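Local coordinates for ProQ/FinO domain-containing protein (Neisseria meningitidis, PDB 3MW6), which probably binds RNA, as a FinO-like RNA chaperone of the ProQ/FinO family, at residues A17-S22 against T27-D32. Residues are numbered along the deposited sequence; the frame is centred on the assembly and turned at random.
Sequences AVQTMS and TEMIAD
This is a small, apolar surface contact between consecutive helices, in which Met29 reaches back from helix 23-37 to touch Gln19 and Thr20 near the C-terminal part of helix 9-19. Met29, present as selenomethionine, supplies the bridge. With CG set opposite the carbonyl carbon (chi1 -69°), an extended chi2 carries the selenium out toward Gln19 and Thr20 before the chain bends at chi3. The terminal methyl, CE of Met29, rests 3.7 Å from CG2 of Thr20, and the two side chains cross at about a right angle. The selenium of Met29 lies 4.0 Å from CB of Gln19, so the glutamine meets it with the base of its side chain. Thr20 is held in position by its own hydroxyl: OG1 gives a 2.7 Å hydrogen bond to O of Ala17, in the carbonyl plane and on a lone pair. This turns the polar branch back onto helix 9-19 and leaves the methyl branch to face Met29. A type I beta turn runs from Gln19 to Ser22 and leads into the next helix, which Ser22 N-caps through a bond from OG to the backbone N of Lys25. The carbonyl O of Thr20 is bonded by NE2 of Gln26. Within the ProQ/FinO family region, helix 23-37 packs through Ile30 on Leu66, Ile67 and Val70 of helix 64-76, while Met29 meets helix 9-19 and also touches Tyr62. The two segments thus meet by van der Waals contact alone over 148 Å², with no directional bond between them; polar links at the junction come from the Ser22 cap and Gln26.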
loop_
_atom_site.group_PDB
_atom_site.type_symbol
_atom_site.label_atom_id
_atom_site.label_comp_id
_atom_site.label_asym_id
_atom_site.label_seq_id
_atom_site.Cartn_x
_atom_site.Cartn_y
_atom_site.Cartn_z
ATOM N N ALA A 17 32.534 2.913 -5.350
ATOM C CA ALA A 17 32.357 4.081 -4.483
ATOM C C ALA A 17 32.359 5.340 -5.317
ATOM O O ALA A 17 31.469 6.168 -5.187
ATOM C CB ALA A 17 33.455 4.156 -3.420
ATOM N N VAL A 18 33.358 5.478 -6.183
ATOM C CA VAL A 18 33.444 6.637 -7.071
ATOM C C VAL A 18 32.160 6.802 -7.878
ATOM O O VAL A 18 31.634 7.905 -8.008
ATOM C CB VAL A 18 34.596 6.503 -8.070
ATOM C CG1 VAL A 18 34.410 7.501 -9.228
ATOM C CG2 VAL A 18 35.952 6.663 -7.376
ATOM N N GLN A 19 31.665 5.706 -8.438
ATOM C CA GLN A 19 30.438 5.747 -9.232
ATOM C C GLN A 19 29.224 6.212 -8.426
ATOM O O GLN A 19 28.334 6.856 -8.970
ATOM C CB GLN A 19 30.155 4.378 -9.858
ATOM C CG GLN A 19 30.859 4.145 -11.173
ATOM C CD GLN A 19 30.745 2.701 -11.638
ATOM O OE1 GLN A 19 30.502 1.796 -10.836
ATOM N NE2 GLN A 19 30.914 2.481 -12.939
ATOM N N THR A 20 29.182 5.889 -7.134
ATOM C CA THR A 20 28.011 6.219 -6.316
ATOM C C THR A 20 27.865 7.719 -6.059
ATOM O O THR A 20 26.846 8.158 -5.538
ATOM C CB THR A 20 28.019 5.494 -4.947
ATOM O OG1 THR A 20 29.030 6.066 -4.122
ATOM C CG2 THR A 20 28.293 4.000 -5.108
HETATM N N MSE A 21 28.887 8.494 -6.412
HETATM C CA MSE A 21 28.854 9.946 -6.254
HETATM C C MSE A 21 27.817 10.577 -7.177
HETATM O O MSE A 21 27.374 11.702 -6.956
HETATM C CB MSE A 21 30.226 10.562 -6.543
HETATM C CG MSE A 21 31.330 10.147 -5.591
HETATM SE SE MSE A 21 31.035 10.721 -3.757
HETATM C CE MSE A 21 29.953 9.255 -3.049
ATOM N N SER A 22 27.456 9.865 -8.233
ATOM C CA SER A 22 26.393 10.337 -9.108
ATOM C C SER A 22 25.060 9.790 -8.613
ATOM O O SER A 22 24.894 8.580 -8.458
ATOM C CB SER A 22 26.657 9.922 -10.559
ATOM O OG SER A 22 25.478 9.969 -11.341
ATOM N N THR A 27 21.345 5.496 -8.183
ATOM C CA THR A 27 19.959 5.013 -8.280
ATOM C C THR A 27 19.790 3.780 -9.183
ATOM O O THR A 27 19.057 2.853 -8.845
ATOM C CB THR A 27 19.011 6.124 -8.743
ATOM O OG1 THR A 27 19.106 7.225 -7.830
ATOM C CG2 THR A 27 17.576 5.621 -8.779
ATOM N N GLU A 28 20.464 3.765 -10.326
ATOM C CA GLU A 28 20.465 2.571 -11.151
ATOM C C GLU A 28 21.135 1.416 -10.409
ATOM O O GLU A 28 20.651 0.287 -10.453
ATOM C CB GLU A 28 21.176 2.824 -12.474
ATOM C CG GLU A 28 20.371 3.655 -13.440
ATOM C CD GLU A 28 21.240 4.339 -14.470
ATOM O OE1 GLU A 28 22.461 4.071 -14.480
ATOM O OE2 GLU A 28 20.707 5.149 -15.262
HETATM N N MSE A 29 22.240 1.692 -9.725
HETATM C CA MSE A 29 22.976 0.624 -9.051
HETATM C C MSE A 29 22.124 -0.010 -7.953
HETATM O O MSE A 29 22.181 -1.231 -7.738
HETATM C CB MSE A 29 24.299 1.133 -8.454
HETATM C CG MSE A 29 25.382 1.539 -9.463
HETATM SE SE MSE A 29 26.759 2.695 -8.655
HETATM C CE MSE A 29 27.731 1.325 -7.633
ATOM N N ILE A 30 21.339 0.820 -7.264
ATOM C CA ILE A 30 20.540 0.351 -6.137
ATOM C C ILE A 30 19.438 -0.574 -6.616
ATOM O O ILE A 30 19.185 -1.628 -6.022
ATOM C CB ILE A 30 19.906 1.505 -5.355
ATOM C CG1 ILE A 30 20.998 2.315 -4.652
ATOM C CG2 ILE A 30 18.918 0.966 -4.335
ATOM C CD1 ILE A 30 20.496 3.549 -3.944
ATOM N N ALA A 31 18.789 -0.165 -7.697
ATOM C CA ALA A 31 17.703 -0.926 -8.297
ATOM C C ALA A 31 18.216 -2.268 -8.799
ATOM O O ALA A 31 17.647 -3.312 -8.478
ATOM C CB ALA A 31 17.056 -0.126 -9.438
ATOM N N ASP A 32 19.312 -2.246 -9.554
ATOM C CA ASP A 32 19.919 -3.494 -10.044
ATOM C C ASP A 32 20.310 -4.401 -8.880
ATOM O O ASP A 32 20.042 -5.600 -8.896
ATOM C CB ASP A 32 21.138 -3.220 -10.931
ATOM C CG ASP A 32 20.776 -2.534 -12.241
ATOM O OD1 ASP A 32 19.568 -2.429 -12.576
ATOM O OD2 ASP A 32 21.715 -2.092 -12.938
#